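Local atomic coordinates of Esterase/lipase (Uncultured bacterium, PDB entry 3K6K), a protein that probably hydrolyses carboxylic ester bonds as an alpha/beta-hydrolase of the hormone-sensitive lipase family. Residues A[43-48]-A[91-96]; A[221-224]-A[229-232]; A[190-195]-A[251-256]. All coordinates share one frame; numbering follows the deposited sequence.

Contact 1 (A[43-48]-A[91-96]); sequences AGMEAL and YISGSP
Met45 and Glu46 of helix 38-49 meet Ser93, Gly94 and Ser95 in the loop just after the HGGG sequence, which in hormone-sensitive-lipase-type esterases belongs to the oxyanion hole. The loop leads from strand 82-86 of the alpha/beta-hydrolase sheet into helix 96-110. The contact has one polar link and one apolar patch.

The polar link joins Glu46 and Ser95. Ser95 OG donates to Glu46 OE2 over 2.7 Å. It meets the syn side of that oxygen, about 30° out of the carboxylate plane. Glu46 OE1 stands farther off, 3.5 Å from Ser95 OG. The Glu46 chain folds at chi2 (-76°), which brings its carboxylate round to the loop although its CB does not head there. Ser95 also occupies the N-cap position of helix 96-110, and its OG caps a backbone N in the first turn. One hydroxyl thus serves both helices. The Glu46 side chain packs on Ser97 and Thr98 as well.

Met45 makes the apolar patch. Its chain is extended as far as SD, then turns at chi3 (-45°) to swing the methyl toward Ser93. Met45 SD lies 4.2 Å from Gly94 CA. At the backbone angles of Gly94 a CB would press against the carbonyl O of Ser93, so the glycine answers to its own backbone and not to Met45. The Ser93 hydroxyl is hydrogen-bonded to Gly89 O, within the HGGG sequence. Met45 CE packs beside it, 3.6 Å from both Ser93 OG and Ser93 CB.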
ATOM      1  N   ALA A  43      24.347  24.465   4.149  1.00 21.04           N
ATOM      2  CA  ALA A  43      24.229  25.624   5.035  1.00 21.78           C
ATOM      3  C   ALA A  43      22.854  26.278   4.952  1.00 22.24           C
ATOM      4  O   ALA A  43      22.308  26.648   5.980  1.00 21.36           O
ATOM      5  CB  ALA A  43      25.342  26.660   4.799  1.00 21.71           C
ATOM      6  N   GLY A  44      22.299  26.360   3.736  1.00 23.36           N
ATOM      7  CA  GLY A  44      20.976  26.941   3.459  1.00 25.15           C
ATOM      8  C   GLY A  44      19.756  26.062   3.741  1.00 26.91           C
ATOM      9  O   GLY A  44      18.695  26.556   4.093  1.00 27.30           O
ATOM     10  N   MET A  45      19.894  24.751   3.586  1.00 27.45           N
ATOM     11  CA  MET A  45      18.931  23.847   4.164  1.00 28.10           C
ATOM     12  C   MET A  45      18.915  24.028   5.682  1.00 28.27           C
ATOM     13  O   MET A  45      17.856  24.076   6.290  1.00 27.26           O
ATOM     14  CB  MET A  45      19.294  22.434   3.793  1.00 28.70           C
ATOM     15  CG  MET A  45      18.158  21.447   3.844  1.00 31.78           C
ATOM     16  SD  MET A  45      18.716  19.794   3.300  1.00 39.13           S
ATOM     17  CE  MET A  45      19.681  20.300   1.822  1.00 32.88           C
ATOM     18  N   GLU A  46      20.088  24.175   6.290  1.00 29.08           N
ATOM     19  CA  GLU A  46      20.171  24.331   7.743  1.00 30.72           C
ATOM     20  C   GLU A  46      19.430  25.605   8.191  1.00 31.57           C
ATOM     21  O   GLU A  46      18.609  25.556   9.102  1.00 32.02           O
ATOM     22  CB  GLU A  46      21.629  24.313   8.278  1.00 30.53           C
ATOM     23  CG  GLU A  46      22.451  22.979   8.157  1.00 31.79           C
ATOM     24  CD  GLU A  46      22.059  21.898   9.201  1.00 34.30           C
ATOM     25  OE1 GLU A  46      21.172  22.145  10.011  1.00 35.88           O
ATOM     26  OE2 GLU A  46      22.649  20.787   9.238  1.00 38.41           O
ATOM     27  N   ALA A  47      19.670  26.725   7.508  1.00 33.17           N
ATOM     28  CA  ALA A  47      19.155  28.030   7.946  1.00 34.17           C
ATOM     29  C   ALA A  47      17.639  28.096   7.807  1.00 35.12           C
ATOM     30  O   ALA A  47      16.949  28.538   8.728  1.00 35.59           O
ATOM     31  CB  ALA A  47      19.835  29.174   7.169  1.00 34.24           C
ATOM     32  N   LEU A  48      17.127  27.644   6.661  1.00 35.72           N
ATOM     33  CA  LEU A  48      15.693  27.575   6.419  1.00 36.68           C
ATOM     34  C   LEU A  48      15.029  26.614   7.434  1.00 36.91           C
ATOM     35  O   LEU A  48      14.013  26.943   8.061  1.00 37.43           O
ATOM     36  CB  LEU A  48      15.448  27.166   4.969  1.00 36.90           C
ATOM     37  CG  LEU A  48      14.071  27.253   4.301  1.00 39.49           C
ATOM     38  CD1 LEU A  48      14.232  27.796   2.853  1.00 43.44           C
ATOM     39  CD2 LEU A  48      13.292  25.912   4.300  1.00 41.35           C
ATOM     40  N   TYR A  91      21.465  11.382   0.139  1.00 23.77           N
ATOM     41  CA  TYR A  91      22.728  10.890   0.652  1.00 23.53           C
ATOM     42  C   TYR A  91      23.803  11.981   0.652  1.00 24.47           C
ATOM     43  O   TYR A  91      24.954  11.704   0.986  1.00 25.90           O
ATOM     44  CB  TYR A  91      23.222   9.679  -0.109  1.00 23.41           C
ATOM     45  CG  TYR A  91      22.364   8.428   0.004  1.00 24.86           C
ATOM     46  CD1 TYR A  91      21.406   8.109  -0.962  1.00 24.75           C
ATOM     47  CD2 TYR A  91      22.532   7.549   1.067  1.00 27.13           C
ATOM     48  CE1 TYR A  91      20.664   6.935  -0.876  1.00 24.98           C
ATOM     49  CE2 TYR A  91      21.790   6.382   1.168  1.00 24.29           C
ATOM     50  CZ  TYR A  91      20.853   6.079   0.210  1.00 26.31           C
ATOM     51  OH  TYR A  91      20.115   4.893   0.356  1.00 26.32           O
ATOM     52  N   ILE A  92      23.455  13.228   0.328  1.00 22.91           N
ATOM     53  CA  ILE A  92      24.502  14.245   0.257  1.00 21.78           C
ATOM     54  C   ILE A  92      24.243  15.449   1.141  1.00 22.45           C
ATOM     55  O   ILE A  92      25.092  16.337   1.221  1.00 23.55           O
ATOM     56  CB  ILE A  92      24.786  14.726  -1.200  1.00 21.02           C
ATOM     57  CG1 ILE A  92      23.550  15.335  -1.809  1.00 20.45           C
ATOM     58  CG2 ILE A  92      25.219  13.571  -2.108  1.00 17.64           C
ATOM     59  CD1 ILE A  92      23.853  16.237  -3.035  1.00 22.79           C
ATOM     60  N   SER A  93      23.089  15.502   1.801  1.00 21.75           N
ATOM     61  CA  SER A  93      22.765  16.596   2.692  1.00 21.28           C
ATOM     62  C   SER A  93      21.818  16.125   3.765  1.00 21.45           C
ATOM     63  O   SER A  93      21.378  14.980   3.751  1.00 22.57           O
ATOM     64  CB  SER A  93      22.114  17.713   1.927  1.00 21.17           C
ATOM     65  OG  SER A  93      21.166  17.177   1.013  1.00 25.33           O
ATOM     66  N   GLY A  94      21.514  17.010   4.703  1.00 19.96           N
ATOM     67  CA  GLY A  94      20.463  16.799   5.630  1.00 18.12           C
ATOM     68  C   GLY A  94      21.164  16.569   6.936  1.00 17.87           C
ATOM     69  O   GLY A  94      22.361  16.367   6.923  1.00 16.50           O
ATOM     70  N   SER A  95      20.434  16.563   8.060  1.00 16.23           N
ATOM     71  CA  SER A  95      21.095  16.283   9.342  1.00 15.75           C
ATOM     72  C   SER A  95      20.037  16.112  10.393  1.00 15.61           C
ATOM     73  O   SER A  95      18.869  16.425  10.168  1.00 14.51           O
ATOM     74  CB  SER A  95      21.974  17.476   9.720  1.00 16.68           C
ATOM     75  OG  SER A  95      21.147  18.625  10.017  1.00 18.88           O
ATOM     76  N   PRO A  96      20.426  15.632  11.573  1.00 16.55           N
ATOM     77  CA  PRO A  96      19.383  15.547  12.570  1.00 16.33           C
ATOM     78  C   PRO A  96      18.667  16.914  12.801  1.00 17.45           C
ATOM     79  O   PRO A  96      17.426  16.960  12.953  1.00 17.41           O
ATOM     80  CB  PRO A  96      20.146  15.048  13.774  1.00 15.67           C
ATOM     81  CG  PRO A  96      21.170  14.145  13.186  1.00 16.17           C
ATOM     82  CD  PRO A  96      21.622  14.834  11.942  1.00 15.83           C
TER

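Contact 2 (A[221-224]-A[229-232]); sequences GGED and LISP
Glu223 and Ile230 meet where two nearby parts of the loop between helix 209-220 and strand 243-248 of the alpha/beta hydrolase come together. The contact is small. It rests on one methyl group, CD1 of Ile230.

The apolar part is between methyl and methylene. Ile230 CD1 comes to 3.8 Å from Glu223 CB. The glutamate therefore touches by the root of its side chain. Its chain bends at chi2 (-59°), and the carboxylate takes no part in the contact.

The second part is a methyl against a backbone carbonyl. Ile230 CD1 lies 3.3 Å from Asp224 O. This is a van der Waals approach to a polar atom. The extended outer bond of Ile230 (chi2 -176°) carries CD1 out to the opposing backbone. The Asp224 carboxylate stays apart, and its OD1 has a weak hydrogen bond to Lys226 N.

Polar ties lie alongside. Ser231 OG is hydrogen-bonded to Arg225 O and to Leu190 N, which links residues 229-232 to the loop after strand 180-184.

Phe127 packs against both Glu223 and Ile230, and Leu190 also touches Ile230. Next along the chain, Pro232 rests on helix 158-172 at Thr164 and Ala165, while Gly221, with positive phi, is the first residue to leave helix 209-220.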
ATOM      1  N   GLY A 221      29.235   6.409  -7.073  1.00 37.52           N
ATOM      2  CA  GLY A 221      30.599   6.706  -7.541  1.00 38.30           C
ATOM      3  C   GLY A 221      31.610   5.628  -7.903  1.00 37.82           C
ATOM      4  O   GLY A 221      32.628   5.478  -7.244  1.00 38.12           O
ATOM      5  N   GLY A 222      31.322   4.868  -8.940  1.00 38.00           N
ATOM      6  CA  GLY A 222      32.216   3.768  -9.261  1.00 38.65           C
ATOM      7  C   GLY A 222      31.441   2.501  -8.938  1.00 38.52           C
ATOM      8  O   GLY A 222      31.412   1.596  -9.773  1.00 38.61           O
ATOM      9  N   GLU A 223      30.814   2.423  -7.756  1.00 38.13           N
ATOM     10  CA  GLU A 223      29.880   1.302  -7.442  1.00 38.32           C
ATOM     11  C   GLU A 223      28.747   1.021  -8.459  1.00 37.74           C
ATOM     12  O   GLU A 223      28.495   1.816  -9.375  1.00 37.73           O
ATOM     13  CB  GLU A 223      29.303   1.425  -6.022  1.00 39.32           C
ATOM     14  CG  GLU A 223      30.292   1.121  -4.898  1.00 39.43           C
ATOM     15  CD  GLU A 223      30.867  -0.290  -4.964  1.00 42.73           C
ATOM     16  OE1 GLU A 223      31.836  -0.563  -4.217  1.00 44.42           O
ATOM     17  OE2 GLU A 223      30.366  -1.123  -5.752  1.00 42.11           O
ATOM     18  N   ASP A 224      28.083  -0.125  -8.325  1.00 37.28           N
ATOM     19  CA  ASP A 224      26.981  -0.431  -9.234  1.00 37.07           C
ATOM     20  C   ASP A 224      25.650   0.094  -8.665  1.00 36.07           C
ATOM     21  O   ASP A 224      25.376  -0.038  -7.453  1.00 35.53           O
ATOM     22  CB  ASP A 224      26.895  -1.929  -9.551  1.00 37.37           C
ATOM     23  CG  ASP A 224      25.660  -2.289 -10.417  1.00 41.97           C
ATOM     24  OD1 ASP A 224      25.181  -1.475 -11.267  1.00 45.57           O
ATOM     25  OD2 ASP A 224      25.145  -3.414 -10.252  1.00 47.41           O
ATOM     26  N   LEU A 229      22.507  -3.057  -1.538  1.00 23.19           N
ATOM     27  CA  LEU A 229      22.647  -2.143  -0.376  1.00 21.96           C
ATOM     28  C   LEU A 229      22.592  -0.655  -0.737  1.00 21.14           C
ATOM     29  O   LEU A 229      22.515   0.216   0.145  1.00 21.11           O
ATOM     30  CB  LEU A 229      23.955  -2.430   0.377  1.00 21.82           C
ATOM     31  CG  LEU A 229      23.902  -3.423   1.532  1.00 22.98           C
ATOM     32  CD1 LEU A 229      23.018  -4.600   1.204  1.00 19.77           C
ATOM     33  CD2 LEU A 229      25.303  -3.879   1.794  1.00 24.34           C
ATOM     34  N   ILE A 230      22.627  -0.377  -2.035  1.00 20.45           N
ATOM     35  CA  ILE A 230      22.420   0.954  -2.586  1.00 19.87           C
ATOM     36  C   ILE A 230      20.941   1.129  -3.034  1.00 19.27           C
ATOM     37  O   ILE A 230      20.253   2.070  -2.642  1.00 18.56           O
ATOM     38  CB  ILE A 230      23.388   1.171  -3.821  1.00 20.48           C
ATOM     39  CG1 ILE A 230      24.857   1.087  -3.406  1.00 20.29           C
ATOM     40  CG2 ILE A 230      23.145   2.514  -4.539  1.00 19.68           C
ATOM     41  CD1 ILE A 230      25.828   1.391  -4.545  1.00 21.21           C
ATOM     42  N   SER A 231      20.487   0.242  -3.910  1.00 19.34           N
ATOM     43  CA  SER A 231      19.105   0.221  -4.423  1.00 18.72           C
ATOM     44  C   SER A 231      18.316  -1.035  -3.944  1.00 18.80           C
ATOM     45  O   SER A 231      18.128  -2.038  -4.706  1.00 17.63           O
ATOM     46  CB  SER A 231      19.074   0.352  -5.941  1.00 18.99           C
ATOM     47  OG  SER A 231      19.713   1.555  -6.404  1.00 18.83           O
ATOM     48  N   PRO A 232      17.811  -0.978  -2.693  1.00 18.34           N
ATOM     49  CA  PRO A 232      17.224  -2.168  -2.080  1.00 18.41           C
ATOM     50  C   PRO A 232      16.094  -2.780  -2.906  1.00 19.94           C
ATOM     51  O   PRO A 232      15.768  -3.952  -2.761  1.00 21.01           O
ATOM     52  CB  PRO A 232      16.763  -1.620  -0.717  1.00 19.07           C
ATOM     53  CG  PRO A 232      17.763  -0.539  -0.397  1.00 16.22           C
ATOM     54  CD  PRO A 232      17.812   0.153  -1.737  1.00 17.87           C
TER

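Contact 3 (A[190-195]-A[251-256]); sequences LTLSRW and EALLSD. With SO4 (sulfate ion), chain F.
Arg194 and Ser255 bring the two backbones closest, with 6.2 Å between Arg194 CA and Ser255 CA, where the loop after strand 180-184 passes the start of helix 254-266 in the alpha/beta-hydrolase fold. A type I turn, Glu251 to Leu254, leads into that helix, with Leu253 as N-cap residue. Glu251 is probably the acid of a Ser-His-Glu triad with Ser157 and His281. Its OE1 is hydrogen-bonded to His281 ND1.

Packing joins the segments directly. Leu192 CD2 meets Leu253 CD2 at 4.0 Å, the two side chains crossing at a slant, and Phe187 touches both. Arg194 CB lies 3.8 Å from Ser255 CB. Beside it, Ser255 OG stands 3.6 Å from Trp195 N and approaches the indole at its edge. That hydroxyl is hydrogen-bonded to Glu262 of the second subunit, and Arg263 of the second subunit makes a cation-pi contact with Trp195. The contact therefore lies at the dimer interface.

Ser196, next after Trp195, adds a polar tie: its OG is hydrogen-bonded to Ser255 N and Ala252 O.

The Arg194 side chain runs on past Ser255, bending at chi3 (135°), to its guanidinium partners. Its NH1 forms a salt bridge with Asp189. A sulfate, probably from the crystallisation liquor, sits at the guanidinium edge, where Arg194 NH2 donates to sulfate O1 over 2.8 Å at an N-H...O angle of 145°.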
ATOM      1  N   LEU A 190      18.362   3.901  -7.224  1.00 18.33           N
ATOM      2  CA  LEU A 190      19.263   4.899  -7.818  1.00 18.52           C
ATOM      3  C   LEU A 190      19.479   4.768  -9.305  1.00 18.59           C
ATOM      4  O   LEU A 190      20.213   5.578  -9.905  1.00 20.46           O
ATOM      5  CB  LEU A 190      20.592   4.960  -7.092  1.00 17.64           C
ATOM      6  CG  LEU A 190      20.387   5.922  -5.914  1.00 18.31           C
ATOM      7  CD1 LEU A 190      19.388   5.339  -4.883  1.00 11.10           C
ATOM      8  CD2 LEU A 190      21.746   6.209  -5.257  1.00 19.41           C
ATOM      9  N   THR A 191      18.806   3.804  -9.929  1.00 18.31           N
ATOM     10  CA  THR A 191      18.734   3.807 -11.394  1.00 16.58           C
ATOM     11  C   THR A 191      17.790   4.834 -11.968  1.00 17.54           C
ATOM     12  O   THR A 191      17.907   5.170 -13.134  1.00 18.72           O
ATOM     13  CB  THR A 191      18.416   2.417 -12.040  1.00 15.90           C
ATOM     14  OG1 THR A 191      17.017   2.152 -11.967  1.00 14.95           O
ATOM     15  CG2 THR A 191      19.207   1.254 -11.403  1.00 10.57           C
ATOM     16  N   LEU A 192      16.797   5.297 -11.204  1.00 19.58           N
ATOM     17  CA  LEU A 192      15.888   6.355 -11.679  1.00 20.12           C
ATOM     18  C   LEU A 192      15.281   6.141 -13.079  1.00 22.43           C
ATOM     19  O   LEU A 192      15.529   6.948 -13.971  1.00 23.62           O
ATOM     20  CB  LEU A 192      16.595   7.726 -11.636  1.00 20.05           C
ATOM     21  CG  LEU A 192      17.304   8.153 -10.316  1.00 18.90           C
ATOM     22  CD1 LEU A 192      18.268   9.269 -10.575  1.00 17.40           C
ATOM     23  CD2 LEU A 192      16.315   8.637  -9.277  1.00 19.17           C
ATOM     24  N   SER A 193      14.409   5.136 -13.246  1.00 23.49           N
ATOM     25  CA  SER A 193      14.118   4.557 -14.580  1.00 23.50           C
ATOM     26  C   SER A 193      12.685   4.096 -14.723  1.00 23.96           C
ATOM     27  O   SER A 193      12.209   3.802 -15.843  1.00 25.39           O
ATOM     28  CB  SER A 193      15.153   3.481 -14.912  1.00 24.16           C
ATOM     29  OG  SER A 193      15.060   2.378 -14.022  1.00 24.36           O
ATOM     30  N   ARG A 194      12.007   4.032 -13.577  1.00 22.79           N
ATOM     31  CA  ARG A 194      10.687   3.439 -13.373  1.00 20.51           C
ATOM     32  C   ARG A 194       9.594   4.452 -13.784  1.00 19.44           C
ATOM     33  O   ARG A 194       9.912   5.597 -14.155  1.00 18.51           O
ATOM     34  CB  ARG A 194      10.607   2.962 -11.892  1.00 20.74           C
ATOM     35  CG  ARG A 194      11.312   1.613 -11.787  1.00 19.64           C
ATOM     36  CD  ARG A 194      11.592   0.939 -10.447  1.00 22.69           C
ATOM     37  NE  ARG A 194      11.188  -0.411 -10.725  1.00 30.49           N
ATOM     38  CZ  ARG A 194      11.961  -1.411 -11.132  1.00 31.80           C
ATOM     39  NH1 ARG A 194      13.276  -1.339 -11.189  1.00 32.85           N
ATOM     40  NH2 ARG A 194      11.374  -2.537 -11.430  1.00 35.25           N
ATOM     41  N   TRP A 195       8.327   4.054 -13.725  1.00 17.66           N
ATOM     42  CA  TRP A 195       7.259   4.835 -14.324  1.00 16.18           C
ATOM     43  C   TRP A 195       7.117   6.288 -13.792  1.00 16.55           C
ATOM     44  O   TRP A 195       7.015   7.239 -14.606  1.00 15.59           O
ATOM     45  CB  TRP A 195       5.950   4.068 -14.210  1.00 15.85           C
ATOM     46  CG  TRP A 195       4.764   4.765 -14.792  1.00 17.86           C
ATOM     47  CD1 TRP A 195       4.314   4.636 -16.082  1.00 20.72           C
ATOM     48  CD2 TRP A 195       3.863   5.740 -14.150  1.00 15.44           C
ATOM     49  NE1 TRP A 195       3.191   5.425 -16.271  1.00 20.32           N
ATOM     50  CE2 TRP A 195       2.891   6.106 -15.112  1.00 15.79           C
ATOM     51  CE3 TRP A 195       3.756   6.275 -12.864  1.00 18.01           C
ATOM     52  CZ2 TRP A 195       1.852   7.027 -14.844  1.00 15.41           C
ATOM     53  CZ3 TRP A 195       2.714   7.188 -12.596  1.00 17.39           C
ATOM     54  CH2 TRP A 195       1.788   7.570 -13.592  1.00 17.62           C
ATOM     55  N   GLU A 251       5.190  12.750  -6.851  1.00 13.65           N
ATOM     56  CA  GLU A 251       6.500  12.231  -6.582  1.00 13.49           C
ATOM     57  C   GLU A 251       7.157  11.492  -7.763  1.00 14.04           C
ATOM     58  O   GLU A 251       6.681  10.448  -8.245  1.00 13.17           O
ATOM     59  CB  GLU A 251       6.430  11.352  -5.336  1.00 12.66           C
ATOM     60  CG  GLU A 251       6.110  12.142  -4.105  1.00 11.96           C
ATOM     61  CD  GLU A 251       6.856  11.635  -2.890  1.00 15.28           C
ATOM     62  OE1 GLU A 251       8.046  11.370  -3.066  1.00 14.18           O
ATOM     63  OE2 GLU A 251       6.286  11.495  -1.762  1.00 17.15           O
ATOM     64  N   ALA A 252       8.270  12.053  -8.220  1.00 14.28           N
ATOM     65  CA  ALA A 252       9.098  11.378  -9.217  1.00 14.76           C
ATOM     66  C   ALA A 252       9.467   9.940  -8.730  1.00 14.67           C
ATOM     67  O   ALA A 252       9.700   9.072  -9.558  1.00 15.76           O
ATOM     68  CB  ALA A 252      10.374  12.186  -9.450  1.00 13.37           C
ATOM     69  N   LEU A 253       9.544   9.745  -7.401  1.00 13.41           N
ATOM     70  CA  LEU A 253       9.965   8.495  -6.726  1.00 12.90           C
ATOM     71  C   LEU A 253       8.752   7.685  -6.136  1.00 12.70           C
ATOM     72  O   LEU A 253       8.881   6.863  -5.223  1.00 11.93           O
ATOM     73  CB  LEU A 253      11.006   8.787  -5.638  1.00 11.53           C
ATOM     74  CG  LEU A 253      12.261   9.606  -5.995  1.00 12.91           C
ATOM     75  CD1 LEU A 253      13.274   9.639  -4.854  1.00 11.41           C
ATOM     76  CD2 LEU A 253      12.916   9.003  -7.251  1.00 11.87           C
ATOM     77  N   LEU A 254       7.581   7.957  -6.661  1.00 12.62           N
ATOM     78  CA  LEU A 254       6.407   7.168  -6.341  1.00 13.01           C
ATOM     79  C   LEU A 254       6.607   5.715  -6.701  1.00 13.23           C
ATOM     80  O   LEU A 254       6.134   4.844  -5.958  1.00 13.60           O
ATOM     81  CB  LEU A 254       5.156   7.665  -7.070  1.00 11.92           C
ATOM     82  CG  LEU A 254       3.859   6.862  -6.798  1.00 12.94           C
ATOM     83  CD1 LEU A 254       3.429   6.996  -5.379  1.00  9.52           C
ATOM     84  CD2 LEU A 254       2.692   7.333  -7.741  1.00 10.56           C
ATOM     85  N   SER A 255       7.251   5.432  -7.836  1.00 12.70           N
ATOM     86  CA  SER A 255       7.372   4.023  -8.217  1.00 12.37           C
ATOM     87  C   SER A 255       8.411   3.335  -7.307  1.00 12.14           C
ATOM     88  O   SER A 255       8.461   2.119  -7.295  1.00 12.02           O
ATOM     89  CB  SER A 255       7.681   3.831  -9.706  1.00 11.61           C
ATOM     90  OG  SER A 255       6.676   4.418 -10.533  1.00 10.70           O
ATOM     91  N   ASP A 256       9.204   4.102  -6.534  1.00 10.88           N
ATOM     92  CA  ASP A 256      10.097   3.508  -5.510  1.00 12.71           C
ATOM     93  C   ASP A 256       9.273   2.831  -4.379  1.00 12.32           C
ATOM     94  O   ASP A 256       9.565   1.692  -3.935  1.00 12.09           O
ATOM     95  CB  ASP A 256      11.063   4.538  -4.867  1.00 13.18           C
ATOM     96  CG  ASP A 256      12.364   4.805  -5.711  1.00 16.56           C
ATOM     97  OD1 ASP A 256      13.396   5.074  -5.103  1.00 21.45           O
ATOM     98  OD2 ASP A 256      12.393   4.737  -6.950  1.00 14.58           O
TER
HETATM   99  S   SO4 F 324      13.357  -5.389 -12.736  1.00 57.16           S
HETATM  100  O1  SO4 F 324      12.553  -4.287 -13.275  1.00 52.10           O
HETATM  101  O2  SO4 F 324      12.811  -6.651 -13.284  1.00 54.78           O
HETATM  102  O3  SO4 F 324      14.785  -5.167 -13.013  1.00 55.56           O
HETATM  103  O4  SO4 F 324      13.287  -5.482 -11.285  1.00 54.59           O

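Overall arrangement
The three contacts lie around one alpha/beta-hydrolase sheet, their centres about 14 to 18 Å from the centre of the chain. Contact 1 comes first along the sequence and joins helix 38-49, the second in the chain, to the loop after strand 82-86. Contact 2 falls between the two segments of contact 3. These two centres are about 15 Å apart, and the contacts touch where Ile230 CG2 packs on Leu190 CD2. Contact 1 is about 23 Å from each, centre to centre, but Tyr91 OH packs on Ile230 O of contact 2. Contact 1 thus holds the loop that follows the probable oxyanion-hole sequence, contact 3 includes the probable triad acid, and contact 2 joins two parts of one loop.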